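Local coordinates for protein oligopeptide ABC transporter OppAIV (Borrelia burgdorferi B31, PDB 4GL8) that binds oligopeptides, probably delivering them to an ABC transporter for uptake into the cell, at residues L216-K224 and L236-T244; E39-D50 and E407-V416. All blocks are in the same frame, centred on the assembly; numbering follows the deposited sequence.

Interaction 1 (216-224 with 236-244) pairs strand 219-224 antiparallel with strand 238-242, which in turn runs parallel to strand 31-35; interaction 2 (39-50 with 407-416) sets the loop leaving strand 31-35 along one side of helix 408-417, from its N-terminus to V416. Their centres lie about 18 Å apart. Along the chain the strand pair falls inside the long excursion separating the two segments of interaction 2. E39 joins them: it packs on L216 and V243, its OE2 forms a salt bridge with R214 and a weak hydrogen bond to N217 N, and its backbone faces E407 through two waters. The peptide is bound at interaction 2, whereas interaction 1 lies beside strand 31-35, from which the 39-50 loop emerges.

Interaction 1: L216-K224 and L236-T244; sequences LNEKVVLEK and LDSIIFFVT
E218 opens the ladder by accepting V243 N through its backbone O at 3.0 Å, while V243 packs against the same carbonyl. E218 and K219 both face V215 on the preceding strand, a classic beta bulge. K219 lays its aliphatic chain beside F242, with CG over one ring face, offset toward the rim and 4.2 Å from the centroid, a CH-pi contact that a long methylene chain suits; its CD also meets I240 CG2. V220 and F241 form a hydrogen-bonded pair in both directions. Strands 219-224 and 238-242 run antiparallel at 167°, with strand 209-215 continuing beside the first and strand 31-35 beside the second. V221 touches I240 by CG1 to CG1 on the more exposed face, whereas L222 turns to the buried face. There L222 CD2 meets the edge of the F241 ring at CE2, 3.6 Å away. L222 O takes two donors, I239 N and S238 OG, the hydroxyl at 2.8 Å; with OG anti to the backbone N (chi1 -175°), the small serine reaches across the strands. K224 N bonds D237 O at 3.0 Å, and its extended chain passes L236 O to give NZ to V234 O and S231 O.

Interaction 2: E39-D50 and E407-V416; sequences EPATLDAQLIND and EWSTYINSRV
E407 meets E39 mainly through water: its OE2 accepts from one water that also donates to E39 O and from a second that accepts from E39 N. E407 is the N-cap of helix 408-417, and S409 N donates to E407 OE1 at 2.9 Å, from above the carboxylate plane; a bend at chi2 (-85°) folds the chain back for this. W408 turns its indole edge to the loop: its NE1 donates to D50 OD2 at 3.0 Å, the oxygen in the ring plane but the donor well above the carboxylate plane, and its CD1 lies 3.3 Å from E39 O. D50 OD2 also caps G53 N at the start of helix 51-57, tying the tryptophan to a second helix. The helix and loop border the peptide site of this family 5 solute-binding protein: N49 hydrogen-bonds the bound peptide through its backbone, W408 packs on the peptide backbone and R415 on a modified side chain. S409 OG donates to the first water and presses closely on A41 CB (3.1 Å), a tight fit suited to small alanine. I412 uses both branches: CD1 rests on D50 CB at 3.7 Å and over one W408 face, while CG2 runs alongside N49 OD1 at 3.5 Å in the opposite sense. One turn on, V416 CG2 lies 3.9 Å from N49 ND2, an amide that also has a polar partner in S127.

Interaction 1: L216-K224 and L236-T244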
loop_
_atom_site.group_PDB
_atom_site.type_symbol
_atom_site.label_atom_id
_atom_site.label_comp_id
_atom_site.label_asym_id
_atom_site.label_seq_id
_atom_site.Cartn_x
_atom_site.Cartn_y
_atom_site.Cartn_z
ATOM N N LEU A 216 18.641 -11.662 -8.148
ATOM C CA LEU A 216 17.214 -11.986 -8.261
ATOM C C LEU A 216 16.788 -13.074 -7.260
ATOM O O LEU A 216 17.451 -14.102 -7.114
ATOM C CB LEU A 216 16.822 -12.380 -9.697
ATOM C CG LEU A 216 16.923 -11.288 -10.787
ATOM C CD1 LEU A 216 16.169 -11.718 -12.042
ATOM C CD2 LEU A 216 16.418 -9.923 -10.336
ATOM N N ASN A 217 15.685 -12.791 -6.564
ATOM C CA ASN A 217 15.082 -13.673 -5.550
ATOM C C ASN A 217 15.938 -13.901 -4.329
ATOM O O ASN A 217 15.718 -14.841 -3.602
ATOM C CB ASN A 217 14.651 -15.013 -6.154
ATOM C CG ASN A 217 13.621 -14.837 -7.248
ATOM O OD1 ASN A 217 12.682 -14.046 -7.119
ATOM N ND2 ASN A 217 13.790 -15.563 -8.332
ATOM N N GLU A 218 16.871 -12.995 -4.079
ATOM C CA GLU A 218 17.817 -13.170 -3.013
ATOM C C GLU A 218 18.121 -11.872 -2.258
ATOM O O GLU A 218 17.949 -11.800 -1.049
ATOM C CB GLU A 218 19.091 -13.772 -3.603
ATOM C CG GLU A 218 19.890 -14.592 -2.615
ATOM C CD GLU A 218 21.317 -14.839 -3.092
ATOM O OE1 GLU A 218 21.468 -15.504 -4.153
ATOM O OE2 GLU A 218 22.271 -14.355 -2.409
ATOM N N LYS A 219 18.577 -10.847 -2.966
ATOM C CA LYS A 219 19.113 -9.632 -2.328
ATOM C C LYS A 219 18.910 -8.365 -3.149
ATOM O O LYS A 219 19.048 -8.377 -4.357
ATOM C CB LYS A 219 20.620 -9.772 -2.143
ATOM C CG LYS A 219 21.064 -10.314 -0.798
ATOM C CD LYS A 219 22.585 -10.174 -0.643
ATOM C CE LYS A 219 23.354 -11.187 -1.485
ATOM N NZ LYS A 219 24.431 -10.535 -2.281
ATOM N N VAL A 220 18.647 -7.260 -2.466
ATOM C CA VAL A 220 18.717 -5.945 -3.094
ATOM C C VAL A 220 19.714 -5.178 -2.221
ATOM O O VAL A 220 19.490 -5.021 -1.035
ATOM C CB VAL A 220 17.337 -5.251 -3.125
ATOM C CG1 VAL A 220 17.387 -3.967 -3.933
ATOM C CG2 VAL A 220 16.272 -6.189 -3.668
ATOM N N VAL A 221 20.820 -4.743 -2.811
ATOM C CA VAL A 221 21.864 -4.038 -2.088
ATOM C C VAL A 221 21.832 -2.573 -2.471
ATOM O O VAL A 221 21.964 -2.207 -3.655
ATOM C CB VAL A 221 23.254 -4.630 -2.365
ATOM C CG1 VAL A 221 24.301 -4.018 -1.437
ATOM C CG2 VAL A 221 23.233 -6.154 -2.199
ATOM N N LEU A 222 21.639 -1.745 -1.459
ATOM C CA LEU A 222 21.697 -0.299 -1.601
ATOM C C LEU A 222 23.018 0.222 -1.061
ATOM O O LEU A 222 23.535 -0.308 -0.080
ATOM C CB LEU A 222 20.563 0.351 -0.821
ATOM C CG LEU A 222 19.169 0.437 -1.441
ATOM C CD1 LEU A 222 18.817 -0.807 -2.223
ATOM C CD2 LEU A 222 18.112 0.747 -0.381
ATOM N N GLU A 223 23.563 1.271 -1.683
ATOM C CA GLU A 223 24.719 1.933 -1.106
ATOM C C GLU A 223 24.483 3.432 -0.966
ATOM O O GLU A 223 23.716 4.037 -1.740
ATOM C CB GLU A 223 25.999 1.627 -1.886
ATOM C CG GLU A 223 26.212 2.447 -3.154
ATOM C CD GLU A 223 27.380 1.948 -4.035
ATOM O OE1 GLU A 223 27.185 1.886 -5.267
ATOM O OE2 GLU A 223 28.469 1.618 -3.521
ATOM N N LYS A 224 25.166 4.032 0.009
ATOM C CA LYS A 224 25.056 5.466 0.261
ATOM C C LYS A 224 25.254 6.252 -1.031
ATOM O O LYS A 224 26.203 5.967 -1.787
ATOM C CB LYS A 224 26.087 5.936 1.303
ATOM C CG LYS A 224 25.995 7.427 1.620
ATOM C CD LYS A 224 26.832 7.860 2.811
ATOM C CE LYS A 224 26.833 9.370 2.879
ATOM N NZ LYS A 224 27.476 9.921 4.106
ATOM N N LEU A 236 25.167 5.034 7.514
ATOM C CA LEU A 236 25.291 3.690 6.906
ATOM C C LEU A 236 25.941 3.781 5.535
ATOM O O LEU A 236 25.657 4.690 4.780
ATOM C CB LEU A 236 23.930 2.973 6.789
ATOM C CG LEU A 236 23.232 2.531 8.080
ATOM C CD1 LEU A 236 21.807 2.105 7.813
ATOM C CD2 LEU A 236 23.998 1.379 8.702
ATOM N N ASP A 237 26.834 2.852 5.224
ATOM C CA ASP A 237 27.403 2.752 3.862
ATOM C C ASP A 237 26.529 1.890 2.976
ATOM O O ASP A 237 26.522 2.039 1.756
ATOM C CB ASP A 237 28.781 2.121 3.919
ATOM C CG ASP A 237 29.760 2.952 4.714
ATOM O OD1 ASP A 237 30.006 4.114 4.325
ATOM O OD2 ASP A 237 30.285 2.448 5.723
ATOM N N SER A 238 25.808 0.962 3.593
ATOM C CA SER A 238 25.035 0.015 2.844
ATOM C C SER A 238 23.826 -0.546 3.590
ATOM O O SER A 238 23.847 -0.742 4.816
ATOM C CB SER A 238 25.919 -1.133 2.396
ATOM O OG SER A 238 25.145 -1.975 1.562
ATOM N N ILE A 239 22.768 -0.814 2.830
ATOM C CA ILE A 239 21.635 -1.550 3.345
ATOM C C ILE A 239 21.433 -2.757 2.467
ATOM O O ILE A 239 21.411 -2.629 1.251
ATOM C CB ILE A 239 20.362 -0.695 3.368
ATOM C CG1 ILE A 239 20.496 0.377 4.430
ATOM C CG2 ILE A 239 19.129 -1.556 3.622
ATOM C CD1 ILE A 239 19.469 1.465 4.248
ATOM N N ILE A 240 21.301 -3.929 3.077
ATOM C CA ILE A 240 20.980 -5.135 2.339
ATOM C C ILE A 240 19.570 -5.641 2.686
ATOM O O ILE A 240 19.301 -6.022 3.826
ATOM C CB ILE A 240 22.013 -6.272 2.575
ATOM C CG1 ILE A 240 23.436 -5.820 2.184
ATOM C CG2 ILE A 240 21.621 -7.514 1.756
ATOM C CD1 ILE A 240 24.510 -6.855 2.516
ATOM N N PHE A 241 18.689 -5.652 1.677
ATOM C CA PHE A 241 17.364 -6.261 1.800
ATOM C C PHE A 241 17.476 -7.722 1.426
ATOM O O PHE A 241 17.727 -8.036 0.272
ATOM C CB PHE A 241 16.340 -5.606 0.867
ATOM C CG PHE A 241 15.936 -4.237 1.281
ATOM C CD1 PHE A 241 14.931 -4.054 2.216
ATOM C CD2 PHE A 241 16.566 -3.131 0.770
ATOM C CE1 PHE A 241 14.549 -2.789 2.604
ATOM C CE2 PHE A 241 16.195 -1.861 1.162
ATOM C CZ PHE A 241 15.182 -1.688 2.076
ATOM N N PHE A 242 17.308 -8.608 2.400
ATOM C CA PHE A 242 17.263 -10.038 2.143
ATOM C C PHE A 242 15.844 -10.458 1.855
ATOM O O PHE A 242 14.920 -10.176 2.606
ATOM C CB PHE A 242 17.808 -10.833 3.322
ATOM C CG PHE A 242 19.289 -10.966 3.313
ATOM C CD1 PHE A 242 19.895 -12.025 2.645
ATOM C CD2 PHE A 242 20.093 -10.025 3.963
ATOM C CE1 PHE A 242 21.279 -12.152 2.635
ATOM C CE2 PHE A 242 21.479 -10.149 3.960
ATOM C CZ PHE A 242 22.072 -11.215 3.297
ATOM N N VAL A 243 15.674 -11.104 0.720
ATOM C CA VAL A 243 14.388 -11.602 0.308
ATOM C C VAL A 243 14.289 -13.052 0.763
ATOM O O VAL A 243 15.288 -13.798 0.722
ATOM C CB VAL A 243 14.271 -11.569 -1.209
ATOM C CG1 VAL A 243 12.980 -12.241 -1.637
ATOM C CG2 VAL A 243 14.353 -10.134 -1.694
ATOM N N THR A 244 13.105 -13.425 1.230
ATOM C CA THR A 244 12.738 -14.816 1.488
ATOM C C THR A 244 11.339 -14.805 2.083
ATOM O O THR A 244 11.033 -13.951 2.919
ATOM C CB THR A 244 13.713 -15.576 2.423
ATOM O OG1 THR A 244 13.147 -16.839 2.790
ATOM C CG2 THR A 244 14.006 -14.795 3.674
#

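Interaction 2: E39-D50 and E407-V416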
loop_
_atom_site.group_PDB
_atom_site.type_symbol
_atom_site.label_atom_id
_atom_site.label_comp_id
_atom_site.label_asym_id
_atom_site.label_seq_id
_atom_site.Cartn_x
_atom_site.Cartn_y
_atom_site.Cartn_z
ATOM N N GLU A 39 10.315 -10.670 -2.716
ATOM C CA GLU A 39 11.047 -10.064 -3.813
ATOM C C GLU A 39 10.140 -9.026 -4.445
ATOM O O GLU A 39 9.000 -9.342 -4.786
ATOM C CB GLU A 39 11.422 -11.137 -4.845
ATOM C CG GLU A 39 11.913 -10.633 -6.220
ATOM C CD GLU A 39 13.400 -10.317 -6.291
ATOM O OE1 GLU A 39 14.045 -10.246 -5.228
ATOM O OE2 GLU A 39 13.931 -10.152 -7.413
ATOM N N PRO A 40 10.635 -7.788 -4.599
ATOM C CA PRO A 40 9.840 -6.773 -5.285
ATOM C C PRO A 40 9.659 -7.133 -6.752
ATOM O O PRO A 40 10.493 -7.840 -7.324
ATOM C CB PRO A 40 10.687 -5.506 -5.158
ATOM C CG PRO A 40 12.076 -6.014 -5.103
ATOM C CD PRO A 40 11.978 -7.281 -4.268
ATOM N N ALA A 41 8.568 -6.636 -7.327
ATOM C CA ALA A 41 8.177 -6.898 -8.722
ATOM C C ALA A 41 8.750 -5.838 -9.628
ATOM O O ALA A 41 8.920 -6.074 -10.794
ATOM C CB ALA A 41 6.652 -6.901 -8.861
ATOM N N THR A 42 9.028 -4.662 -9.092
ATOM C CA THR A 42 9.549 -3.559 -9.871
ATOM C C THR A 42 10.105 -2.544 -8.890
ATOM O O THR A 42 9.553 -2.354 -7.811
ATOM C CB THR A 42 8.450 -2.897 -10.779
ATOM O OG1 THR A 42 8.857 -1.585 -11.177
ATOM C CG2 THR A 42 7.124 -2.726 -10.044
ATOM N N LEU A 43 11.201 -1.902 -9.262
ATOM C CA LEU A 43 11.735 -0.789 -8.505
ATOM C C LEU A 43 11.456 0.583 -9.171
ATOM O O LEU A 43 12.058 1.597 -8.798
ATOM C CB LEU A 43 13.223 -1.022 -8.220
ATOM C CG LEU A 43 13.371 -2.277 -7.318
ATOM C CD1 LEU A 43 14.831 -2.585 -7.038
ATOM C CD2 LEU A 43 12.598 -2.157 -6.010
ATOM N N ASP A 44 10.486 0.606 -10.082
ATOM C CA ASP A 44 10.113 1.812 -10.826
ATOM C C ASP A 44 8.931 2.435 -10.081
ATOM O O ASP A 44 7.860 1.849 -10.023
ATOM C CB ASP A 44 9.714 1.405 -12.241
ATOM C CG ASP A 44 9.416 2.589 -13.146
ATOM O OD1 ASP A 44 8.974 3.645 -12.660
ATOM O OD2 ASP A 44 9.618 2.451 -14.372
ATOM N N ALA A 45 9.139 3.611 -9.509
ATOM C CA ALA A 45 8.160 4.221 -8.607
ATOM C C ALA A 45 6.817 4.474 -9.265
ATOM O O ALA A 45 5.786 4.557 -8.565
ATOM C CB ALA A 45 8.708 5.537 -8.011
ATOM N N GLN A 46 6.813 4.599 -10.584
ATOM C CA GLN A 46 5.582 4.941 -11.301
ATOM C C GLN A 46 4.817 3.683 -11.670
ATOM O O GLN A 46 3.696 3.778 -12.158
ATOM C CB GLN A 46 5.888 5.804 -12.524
ATOM C CG GLN A 46 6.515 7.133 -12.133
ATOM C CD GLN A 46 6.620 8.119 -13.286
ATOM O OE1 GLN A 46 6.745 7.733 -14.447
ATOM N NE2 GLN A 46 6.532 9.413 -12.957
ATOM N N LEU A 47 5.423 2.513 -11.431
ATOM C CA LEU A 47 4.766 1.233 -11.688
ATOM C C LEU A 47 4.511 0.452 -10.398
ATOM O O LEU A 47 3.758 -0.482 -10.410
ATOM C CB LEU A 47 5.608 0.364 -12.634
ATOM C CG LEU A 47 6.024 0.962 -13.981
ATOM C CD1 LEU A 47 6.923 0.008 -14.762
ATOM C CD2 LEU A 47 4.822 1.327 -14.849
ATOM N N ILE A 48 5.158 0.799 -9.299
ATOM C CA ILE A 48 4.989 0.042 -8.038
ATOM C C ILE A 48 3.598 0.239 -7.487
ATOM O O ILE A 48 3.151 1.371 -7.377
ATOM C CB ILE A 48 6.003 0.513 -6.963
ATOM C CG1 ILE A 48 7.395 -0.001 -7.292
ATOM C CG2 ILE A 48 5.627 0.005 -5.579
ATOM C CD1 ILE A 48 8.483 0.838 -6.675
ATOM N N ASN A 49 2.933 -0.843 -7.102
ATOM C CA ASN A 49 1.629 -0.735 -6.458
ATOM C C ASN A 49 1.546 -1.530 -5.180
ATOM O O ASN A 49 0.451 -1.831 -4.712
ATOM C CB ASN A 49 0.518 -1.169 -7.409
ATOM C CG ASN A 49 0.718 -2.583 -7.939
ATOM O OD1 ASN A 49 1.444 -3.404 -7.344
ATOM N ND2 ASN A 49 0.089 -2.867 -9.093
ATOM N N ASP A 50 2.702 -1.815 -4.597
ATOM C CA ASP A 50 2.840 -2.831 -3.537
ATOM C C ASP A 50 3.791 -2.333 -2.460
ATOM O O ASP A 50 4.650 -1.510 -2.753
ATOM C CB ASP A 50 3.340 -4.143 -4.132
ATOM C CG ASP A 50 4.801 -4.113 -4.425
ATOM O OD1 ASP A 50 5.184 -3.636 -5.510
ATOM O OD2 ASP A 50 5.567 -4.576 -3.570
ATOM N N GLU A 407 3.794 -16.672 -5.706
ATOM C CA GLU A 407 4.894 -15.779 -5.440
ATOM C C GLU A 407 4.388 -14.337 -5.638
ATOM O O GLU A 407 3.503 -14.087 -6.457
ATOM C CB GLU A 407 6.066 -16.078 -6.391
ATOM C CG GLU A 407 7.398 -15.411 -6.028
ATOM C CD GLU A 407 7.563 -13.971 -6.536
ATOM O OE1 GLU A 407 6.978 -13.589 -7.588
ATOM O OE2 GLU A 407 8.296 -13.189 -5.877
ATOM N N TRP A 408 4.991 -13.420 -4.896
ATOM C CA TRP A 408 4.555 -12.054 -4.758
ATOM C C TRP A 408 4.195 -11.381 -6.086
ATOM O O TRP A 408 3.114 -10.832 -6.189
ATOM C CB TRP A 408 5.623 -11.251 -4.011
ATOM C CG TRP A 408 5.214 -9.777 -3.625
ATOM C CD1 TRP A 408 5.872 -8.642 -3.963
ATOM C CD2 TRP A 408 4.120 -9.364 -2.788
ATOM N NE1 TRP A 408 5.262 -7.554 -3.423
ATOM C CE2 TRP A 408 4.179 -7.959 -2.695
ATOM C CE3 TRP A 408 3.078 -10.046 -2.140
ATOM C CZ2 TRP A 408 3.245 -7.209 -1.974
ATOM C CZ3 TRP A 408 2.160 -9.328 -1.443
ATOM C CH2 TRP A 408 2.250 -7.897 -1.350
ATOM N N SER A 409 5.061 -11.448 -7.095
ATOM C CA SER A 409 4.766 -10.836 -8.408
ATOM C C SER A 409 3.575 -11.436 -9.086
ATOM O O SER A 409 2.792 -10.723 -9.685
ATOM C CB SER A 409 5.963 -10.932 -9.369
ATOM O OG SER A 409 6.965 -9.998 -8.986
ATOM N N THR A 410 3.463 -12.749 -9.043
ATOM C CA THR A 410 2.328 -13.434 -9.643
ATOM C C THR A 410 1.058 -13.082 -8.873
ATOM O O THR A 410 0.018 -12.893 -9.459
ATOM C CB THR A 410 2.564 -14.963 -9.654
ATOM O OG1 THR A 410 3.728 -15.260 -10.448
ATOM C CG2 THR A 410 1.331 -15.760 -10.246
ATOM N N TYR A 411 1.147 -13.025 -7.549
ATOM C CA TYR A 411 -0.002 -12.663 -6.710
ATOM C C TYR A 411 -0.564 -11.279 -7.049
ATOM O O TYR A 411 -1.774 -11.112 -7.157
ATOM C CB TYR A 411 0.390 -12.723 -5.235
ATOM C CG TYR A 411 -0.564 -11.996 -4.313
ATOM C CD1 TYR A 411 -1.731 -12.599 -3.878
ATOM C CD2 TYR A 411 -0.284 -10.725 -3.860
ATOM C CE1 TYR A 411 -2.591 -11.953 -3.020
ATOM C CE2 TYR A 411 -1.138 -10.060 -2.998
ATOM C CZ TYR A 411 -2.292 -10.670 -2.585
ATOM O OH TYR A 411 -3.141 -10.001 -1.721
ATOM N N ILE A 412 0.325 -10.312 -7.247
ATOM C CA ILE A 412 -0.070 -8.967 -7.645
ATOM C C ILE A 412 -0.711 -8.982 -9.027
ATOM O O ILE A 412 -1.700 -8.286 -9.264
ATOM C CB ILE A 412 1.126 -7.991 -7.709
ATOM C CG1 ILE A 412 1.701 -7.745 -6.323
ATOM C CG2 ILE A 412 0.742 -6.659 -8.362
ATOM C CD1 ILE A 412 3.080 -7.116 -6.401
ATOM N N ASN A 413 -0.108 -9.726 -9.952
ATOM C CA ASN A 413 -0.679 -9.858 -11.292
ATOM C C ASN A 413 -2.070 -10.466 -11.220
ATOM O O ASN A 413 -2.940 -10.053 -11.937
ATOM C CB ASN A 413 0.218 -10.714 -12.178
ATOM C CG ASN A 413 -0.416 -11.017 -13.506
ATOM O OD1 ASN A 413 -0.246 -10.260 -14.445
ATOM N ND2 ASN A 413 -1.205 -12.095 -13.582
ATOM N N SER A 414 -2.281 -11.418 -10.312
ATOM C CA SER A 414 -3.585 -12.052 -10.178
ATOM C C SER A 414 -4.654 -11.059 -9.678
ATOM O O SER A 414 -5.777 -11.035 -10.185
ATOM C CB SER A 414 -3.526 -13.280 -9.246
ATOM O OG SER A 414 -2.752 -14.324 -9.801
ATOM N N ARG A 415 -4.302 -10.255 -8.678
ATOM C CA ARG A 415 -5.245 -9.294 -8.126
ATOM C C ARG A 415 -5.651 -8.249 -9.181
ATOM O O ARG A 415 -6.843 -8.007 -9.420
ATOM C CB ARG A 415 -4.653 -8.636 -6.868
ATOM C CG ARG A 415 -5.015 -9.396 -5.609
ATOM C CD ARG A 415 -4.587 -8.708 -4.331
ATOM N NE ARG A 415 -5.265 -7.437 -4.068
ATOM C CZ ARG A 415 -5.052 -6.714 -2.978
ATOM N NH1 ARG A 415 -4.207 -7.157 -2.062
ATOM N NH2 ARG A 415 -5.687 -5.565 -2.785
ATOM N N VAL A 416 -4.636 -7.688 -9.829
ATOM C CA VAL A 416 -4.811 -6.647 -10.816
ATOM C C VAL A 416 -5.597 -7.099 -12.054
ATOM O O VAL A 416 -6.361 -6.334 -12.581
ATOM C CB VAL A 416 -3.437 -6.068 -11.203
ATOM C CG1 VAL A 416 -3.486 -5.299 -12.513
ATOM C CG2 VAL A 416 -2.933 -5.195 -10.072
HETATM O O HOH W 1 8.420 -10.766 -6.821
HETATM O O HOH W 2 9.221 -13.282 -3.483
#